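Long-range contact in DNA ligase (Aquifex aeolicus, PDB 3QWU), which probably joins nucleic acid ends through an ATP-dependent, enzyme-adenylate mechanism, and here holds adenosine and calcium: residues A[22-32]-A[96-106]. Sequence-based numbering, arbitrary orientation.
Sequences EEAFGLEYLRF and YALSRGGFICP. With ADN (adenosine), chain C.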
ATOM      1  N   GLU A  22      14.903  11.373  27.624  1.00 65.42           N
ATOM      2  CA  GLU A  22      13.827  12.330  27.566  1.00 64.09           C
ATOM      3  C   GLU A  22      13.843  12.972  28.907  1.00 64.27           C
ATOM      4  O   GLU A  22      14.436  12.430  29.835  1.00 64.99           O
ATOM      5  CB  GLU A  22      12.472  11.637  27.362  1.00 62.22           C
ATOM      6  CG  GLU A  22      12.355  10.718  26.129  1.00 61.61           C
ATOM      7  CD  GLU A  22      12.398  11.443  24.775  1.00 60.05           C
ATOM      8  OE1 GLU A  22      12.497  12.690  24.733  1.00 61.47           O
ATOM      9  OE2 GLU A  22      12.324  10.740  23.747  1.00 56.76           O
ATOM     10  N   GLU A  23      13.226  14.140  29.006  1.00 64.17           N
ATOM     11  CA  GLU A  23      12.914  14.735  30.309  1.00 64.81           C
ATOM     12  C   GLU A  23      11.486  15.253  30.271  1.00 62.59           C
ATOM     13  O   GLU A  23      11.058  15.879  29.290  1.00 62.66           O
ATOM     14  CB  GLU A  23      13.878  15.852  30.725  1.00 67.09           C
ATOM     15  CG  GLU A  23      13.495  16.457  32.107  1.00 69.88           C
ATOM     16  CD  GLU A  23      14.647  17.149  32.850  1.00 75.66           C
ATOM     17  OE1 GLU A  23      15.757  16.563  32.994  1.00 78.64           O
ATOM     18  OE2 GLU A  23      14.427  18.290  33.328  1.00 78.97           O
ATOM     19  N   ALA A  24      10.737  14.961  31.321  1.00 60.77           N
ATOM     20  CA  ALA A  24       9.337  15.347  31.356  1.00 58.89           C
ATOM     21  C   ALA A  24       8.780  15.208  32.782  1.00 58.14           C
ATOM     22  O   ALA A  24       9.068  14.236  33.486  1.00 57.55           O
ATOM     23  CB  ALA A  24       8.554  14.518  30.366  1.00 56.13           C
ATOM     24  N   PHE A  25       8.014  16.208  33.203  1.00 57.86           N
ATOM     25  CA  PHE A  25       7.430  16.255  34.536  1.00 58.00           C
ATOM     26  C   PHE A  25       8.452  16.182  35.651  1.00 59.45           C
ATOM     27  O   PHE A  25       8.125  15.734  36.751  1.00 59.41           O
ATOM     28  CB  PHE A  25       6.377  15.160  34.711  1.00 56.29           C
ATOM     29  CG  PHE A  25       5.130  15.423  33.941  1.00 56.62           C
ATOM     30  CD1 PHE A  25       5.038  15.077  32.602  1.00 56.21           C
ATOM     31  CD2 PHE A  25       4.047  16.041  34.549  1.00 56.32           C
ATOM     32  CE1 PHE A  25       3.886  15.337  31.898  1.00 54.77           C
ATOM     33  CE2 PHE A  25       2.906  16.300  33.858  1.00 55.60           C
ATOM     34  CZ  PHE A  25       2.816  15.950  32.526  1.00 55.89           C
ATOM     35  N   GLY A  26       9.672  16.647  35.379  1.00 60.83           N
ATOM     36  CA  GLY A  26      10.747  16.627  36.372  1.00 62.44           C
ATOM     37  C   GLY A  26      11.557  15.342  36.389  1.00 62.59           C
ATOM     38  O   GLY A  26      12.441  15.174  37.215  1.00 64.00           O
ATOM     39  N   LEU A  27      11.265  14.435  35.477  1.00 61.39           N
ATOM     40  CA  LEU A  27      11.906  13.136  35.472  1.00 61.92           C
ATOM     41  C   LEU A  27      12.780  13.092  34.257  1.00 62.41           C
ATOM     42  O   LEU A  27      12.372  13.526  33.174  1.00 62.38           O
ATOM     43  CB  LEU A  27      10.889  11.985  35.375  1.00 60.34           C
ATOM     44  CG  LEU A  27       9.888  11.698  36.500  1.00 60.30           C
ATOM     45  CD1 LEU A  27       8.849  12.814  36.634  1.00 59.41           C
ATOM     46  CD2 LEU A  27       9.182  10.355  36.229  1.00 58.91           C
ATOM     47  N   GLU A  28      13.968  12.528  34.439  1.00 63.47           N
ATOM     48  CA  GLU A  28      14.927  12.321  33.362  1.00 63.58           C
ATOM     49  C   GLU A  28      15.011  10.820  33.176  1.00 62.27           C
ATOM     50  O   GLU A  28      15.181  10.107  34.165  1.00 61.96           O
ATOM     51  CB  GLU A  28      16.277  12.893  33.761  1.00 65.59           C
ATOM     52  CG  GLU A  28      17.045  13.438  32.575  1.00 67.54           C
ATOM     53  CD  GLU A  28      18.302  14.229  33.002  1.00 70.20           C
ATOM     54  OE1 GLU A  28      18.413  14.648  34.182  1.00 67.91           O
ATOM     55  OE2 GLU A  28      19.175  14.421  32.134  1.00 70.82           O
ATOM     56  N   TYR A  29      14.852  10.341  31.940  1.00 60.18           N
ATOM     57  CA  TYR A  29      14.766   8.896  31.708  1.00 59.32           C
ATOM     58  C   TYR A  29      15.297   8.513  30.338  1.00 59.25           C
ATOM     59  O   TYR A  29      15.531   9.377  29.498  1.00 59.65           O
ATOM     60  CB  TYR A  29      13.323   8.354  31.935  1.00 57.23           C
ATOM     61  CG  TYR A  29      12.231   8.846  30.984  1.00 55.74           C
ATOM     62  CD1 TYR A  29      11.595   7.981  30.088  1.00 55.94           C
ATOM     63  CD2 TYR A  29      11.803  10.161  31.009  1.00 56.49           C
ATOM     64  CE1 TYR A  29      10.556   8.438  29.236  1.00 53.57           C
ATOM     65  CE2 TYR A  29      10.780  10.632  30.159  1.00 55.33           C
ATOM     66  CZ  TYR A  29      10.161   9.774  29.276  1.00 54.46           C
ATOM     67  OH  TYR A  29       9.181  10.293  28.444  1.00 51.83           O
ATOM     68  N   LEU A  30      15.532   7.218  30.143  1.00 59.18           N
ATOM     69  CA  LEU A  30      15.922   6.678  28.838  1.00 59.39           C
ATOM     70  C   LEU A  30      14.727   5.946  28.256  1.00 57.78           C
ATOM     71  O   LEU A  30      14.018   5.246  28.987  1.00 56.74           O
ATOM     72  CB  LEU A  30      17.112   5.746  28.988  1.00 60.90           C
ATOM     73  CG  LEU A  30      18.411   6.437  29.465  1.00 62.80           C
ATOM     74  CD1 LEU A  30      18.431   6.730  31.014  1.00 64.30           C
ATOM     75  CD2 LEU A  30      19.602   5.623  29.069  1.00 58.43           C
ATOM     76  N   ARG A  31      14.487   6.131  26.956  1.00 57.82           N
ATOM     77  CA  ARG A  31      13.293   5.606  26.288  1.00 56.34           C
ATOM     78  C   ARG A  31      13.645   4.801  25.057  1.00 57.17           C
ATOM     79  O   ARG A  31      14.340   5.290  24.170  1.00 58.25           O
ATOM     80  CB  ARG A  31      12.407   6.765  25.850  1.00 55.83           C
ATOM     81  CG  ARG A  31      11.126   6.345  25.149  1.00 54.42           C
ATOM     82  CD  ARG A  31      10.293   7.542  24.783  1.00 54.89           C
ATOM     83  NE  ARG A  31      10.823   8.270  23.627  1.00 56.55           N
ATOM     84  CZ  ARG A  31      10.587   7.975  22.342  1.00 52.24           C
ATOM     85  NH1 ARG A  31       9.851   6.942  21.991  1.00 50.90           N
ATOM     86  NH2 ARG A  31      11.100   8.729  21.397  1.00 52.30           N
ATOM     87  N   PHE A  32      13.152   3.571  24.996  1.00 57.23           N
ATOM     88  CA  PHE A  32      13.358   2.717  23.818  1.00 58.11           C
ATOM     89  C   PHE A  32      12.427   3.127  22.687  1.00 58.04           C
ATOM     90  O   PHE A  32      11.213   2.899  22.744  1.00 56.59           O
ATOM     91  CB  PHE A  32      13.180   1.231  24.167  1.00 57.66           C
ATOM     92  CG  PHE A  32      14.443   0.597  24.661  1.00 58.66           C
ATOM     93  CD1 PHE A  32      14.768   0.616  25.999  1.00 58.90           C
ATOM     94  CD2 PHE A  32      15.339   0.033  23.768  1.00 59.69           C
ATOM     95  CE1 PHE A  32      15.965   0.033  26.443  1.00 62.74           C
ATOM     96  CE2 PHE A  32      16.557  -0.533  24.190  1.00 61.74           C
ATOM     97  CZ  PHE A  32      16.870  -0.544  25.519  1.00 62.61           C
ATOM     98  N   TYR A  96       2.167   8.567  37.090  1.00 39.54           N
ATOM     99  CA  TYR A  96       2.475   8.938  35.715  1.00 38.97           C
ATOM    100  C   TYR A  96       1.945   7.892  34.767  1.00 37.57           C
ATOM    101  O   TYR A  96       1.730   6.709  35.138  1.00 36.92           O
ATOM    102  CB  TYR A  96       3.970   9.105  35.496  1.00 39.46           C
ATOM    103  CG  TYR A  96       4.636  10.062  36.460  1.00 43.47           C
ATOM    104  CD1 TYR A  96       4.767  11.437  36.162  1.00 44.91           C
ATOM    105  CD2 TYR A  96       5.143   9.607  37.671  1.00 45.28           C
ATOM    106  CE1 TYR A  96       5.385  12.311  37.047  1.00 45.11           C
ATOM    107  CE2 TYR A  96       5.761  10.481  38.560  1.00 49.53           C
ATOM    108  CZ  TYR A  96       5.877  11.824  38.246  1.00 48.78           C
ATOM    109  OH  TYR A  96       6.497  12.645  39.151  1.00 53.66           O
ATOM    110  N   ALA A  97       1.758   8.335  33.533  1.00 36.53           N
ATOM    111  CA  ALA A  97       1.166   7.475  32.486  1.00 35.85           C
ATOM    112  C   ALA A  97       2.070   7.527  31.280  1.00 34.77           C
ATOM    113  O   ALA A  97       2.436   8.622  30.840  1.00 35.60           O
ATOM    114  CB  ALA A  97      -0.284   7.954  32.138  1.00 34.06           C
ATOM    115  N   LEU A  98       2.460   6.359  30.792  1.00 34.36           N
ATOM    116  CA  LEU A  98       3.322   6.251  29.615  1.00 35.04           C
ATOM    117  C   LEU A  98       2.514   5.835  28.389  1.00 34.37           C
ATOM    118  O   LEU A  98       1.712   4.900  28.486  1.00 34.33           O
ATOM    119  CB  LEU A  98       4.412   5.197  29.808  1.00 34.96           C
ATOM    120  CG  LEU A  98       5.471   5.387  30.883  1.00 37.11           C
ATOM    121  CD1 LEU A  98       6.475   4.250  30.782  1.00 35.59           C
ATOM    122  CD2 LEU A  98       6.206   6.750  30.799  1.00 35.63           C
ATOM    123  N   SER A  99       2.745   6.515  27.262  1.00 34.62           N
ATOM    124  CA  SER A  99       2.300   6.076  25.922  1.00 34.71           C
ATOM    125  C   SER A  99       3.018   4.800  25.481  1.00 36.00           C
ATOM    126  O   SER A  99       4.034   4.409  26.043  1.00 37.94           O
ATOM    127  CB  SER A  99       2.634   7.136  24.883  1.00 33.80           C
ATOM    128  OG  SER A  99       4.037   7.127  24.610  1.00 36.03           O
ATOM    129  N   ARG A 100       2.536   4.183  24.429  1.00 36.77           N
ATOM    130  CA  ARG A 100       3.115   2.936  23.997  1.00 38.04           C
ATOM    131  C   ARG A 100       4.547   3.172  23.656  1.00 40.17           C
ATOM    132  O   ARG A 100       5.392   2.280  23.889  1.00 41.23           O
ATOM    133  CB  ARG A 100       2.375   2.376  22.785  1.00 37.33           C
ATOM    134  CG  ARG A 100       2.887   1.028  22.344  1.00 39.51           C
ATOM    135  CD  ARG A 100       2.392  -0.209  23.131  1.00 42.92           C
ATOM    136  NE  ARG A 100       2.009  -1.214  22.118  1.00 52.79           N
ATOM    137  CZ  ARG A 100       2.522  -2.433  21.939  1.00 59.13           C
ATOM    138  NH1 ARG A 100       3.434  -2.923  22.741  1.00 63.17           N
ATOM    139  NH2 ARG A 100       2.085  -3.193  20.941  1.00 63.63           N
ATOM    140  N   GLY A 101       4.816   4.365  23.093  1.00 40.87           N
ATOM    141  CA  GLY A 101       6.154   4.743  22.678  1.00 42.22           C
ATOM    142  C   GLY A 101       7.094   4.992  23.836  1.00 43.95           C
ATOM    143  O   GLY A 101       8.304   5.039  23.651  1.00 45.30           O
ATOM    144  N   GLY A 102       6.538   5.173  25.033  1.00 43.73           N
ATOM    145  CA  GLY A 102       7.344   5.391  26.213  1.00 44.30           C
ATOM    146  C   GLY A 102       7.503   6.843  26.604  1.00 44.52           C
ATOM    147  O   GLY A 102       8.338   7.153  27.437  1.00 44.79           O
ATOM    148  N   PHE A 103       6.716   7.743  26.018  1.00 43.65           N
ATOM    149  CA  PHE A 103       6.688   9.103  26.510  1.00 43.86           C
ATOM    150  C   PHE A 103       5.761   9.203  27.725  1.00 43.53           C
ATOM    151  O   PHE A 103       4.771   8.459  27.855  1.00 41.99           O
ATOM    152  CB  PHE A 103       6.180  10.058  25.458  1.00 43.68           C
ATOM    153  CG  PHE A 103       7.017  10.121  24.218  1.00 46.39           C
ATOM    154  CD1 PHE A 103       8.125  10.958  24.156  1.00 46.39           C
ATOM    155  CD2 PHE A 103       6.664   9.376  23.090  1.00 47.64           C
ATOM    156  CE1 PHE A 103       8.880  11.058  23.014  1.00 48.12           C
ATOM    157  CE2 PHE A 103       7.437   9.462  21.920  1.00 48.73           C
ATOM    158  CZ  PHE A 103       8.550  10.317  21.898  1.00 50.46           C
ATOM    159  N   ILE A 104       6.056  10.151  28.605  1.00 43.87           N
ATOM    160  CA  ILE A 104       5.103  10.497  29.653  1.00 43.30           C
ATOM    161  C   ILE A 104       4.053  11.354  28.991  1.00 41.87           C
ATOM    162  O   ILE A 104       4.343  12.453  28.532  1.00 40.95           O
ATOM    163  CB  ILE A 104       5.747  11.238  30.846  1.00 44.01           C
ATOM    164  CG1 ILE A 104       6.837  10.359  31.464  1.00 45.59           C
ATOM    165  CG2 ILE A 104       4.698  11.548  31.921  1.00 44.78           C
ATOM    166  CD1 ILE A 104       7.513  10.995  32.624  1.00 48.27           C
ATOM    167  N   CYS A 105       2.834  10.813  28.947  1.00 40.99           N
ATOM    168  CA  CYS A 105       1.710  11.450  28.259  1.00 39.70           C
ATOM    169  C   CYS A 105       1.161  12.549  29.134  1.00 39.93           C
ATOM    170  O   CYS A 105       0.651  12.273  30.223  1.00 39.92           O
ATOM    171  CB  CYS A 105       0.595  10.461  28.000  1.00 37.86           C
ATOM    172  SG  CYS A 105      -0.778  11.305  27.142  1.00 38.84           S
ATOM    173  N   PRO A 106       1.270  13.798  28.678  1.00 40.20           N
ATOM    174  CA  PRO A 106       0.786  14.921  29.479  1.00 39.82           C
ATOM    175  C   PRO A 106      -0.739  14.916  29.653  1.00 38.62           C
ATOM    176  O   PRO A 106      -1.252  15.351  30.676  1.00 38.46           O
ATOM    177  CB  PRO A 106       1.245  16.161  28.683  1.00 40.63           C
ATOM    178  CG  PRO A 106       2.141  15.687  27.649  1.00 41.63           C
ATOM    179  CD  PRO A 106       1.933  14.241  27.434  1.00 41.19           C
TER
HETATM  180  O5' ADN C 501      -1.463  -4.684  20.536  1.00 52.75           O
HETATM  181  C5' ADN C 501      -2.820  -4.776  20.972  1.00 45.58           C
HETATM  182  C4' ADN C 501      -3.238  -3.460  21.617  1.00 45.03           C
HETATM  183  O4' ADN C 501      -4.671  -3.433  21.900  1.00 43.57           O
HETATM  184  C3' ADN C 501      -2.540  -3.267  22.956  1.00 44.17           C
HETATM  185  O3' ADN C 501      -1.283  -2.600  22.890  1.00 45.67           O
HETATM  186  C2' ADN C 501      -3.561  -2.506  23.795  1.00 42.47           C
HETATM  187  O2' ADN C 501      -3.244  -1.125  23.849  1.00 41.05           O
HETATM  188  C1' ADN C 501      -4.916  -2.702  23.119  1.00 41.97           C
HETATM  189  N9  ADN C 501      -5.881  -3.470  23.922  1.00 40.32           N
HETATM  190  C8  ADN C 501      -7.199  -3.170  23.998  1.00 41.58           C
HETATM  191  N7  ADN C 501      -7.874  -4.032  24.795  1.00 38.64           N
HETATM  192  C5  ADN C 501      -6.944  -4.931  25.211  1.00 37.66           C
HETATM  193  C6  ADN C 501      -6.992  -6.136  26.044  1.00 39.30           C
HETATM  194  N6  ADN C 501      -8.196  -6.487  26.577  1.00 37.84           N
HETATM  195  N1  ADN C 501      -5.823  -6.803  26.294  1.00 40.76           N
HETATM  196  C2  ADN C 501      -4.650  -6.401  25.724  1.00 40.06           C
HETATM  197  N3  ADN C 501      -4.548  -5.311  24.910  1.00 37.59           N
HETATM  198  C4  ADN C 501      -5.638  -4.557  24.647  1.00 38.96           C
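R31, Y29 and L27, on the second strand of a β-hairpin whose type I' turn runs from A24 to L27, pack against the end of strand 94-98 and the loop that follows it, illustrating how side chains can join two β-sheets without shared backbone pairing. Apolar packing fills the turn end, where I104 CG2 meets F25 CD1 at 3.6 Å and helix 313-325 adjoins F25 and P106. L27 CD2 stands over the Y96 ring face, 4.1 Å from its centroid. The stacking is centred on R31: its guanidinium lies over one face of the F103 ring, planes 26° apart, with R31 CZ 3.7 Å from the F103 ring centroid. G102 sits so close to R31 CG that a β-carbon would clash. Charge and hydrogen bonding fix the guanidinium's rotation. R31 NE donates to E22 OE2 at 2.9 Å on the anti side of the carboxylate, and R31 NH1 reaches G101 O at 3.0 Å from above the carbonyl plane. Replacing R31 by an alanine would probably leave the E22 carboxylate without its positive partner and the F103 face without its cover. Y29 CG sits between the backbone N and carbonyl carbon (chi1 65°), directing the hydroxyl to the loop, where Y29 OH accepts a hydrogen bond from I104 N at 3.1 Å.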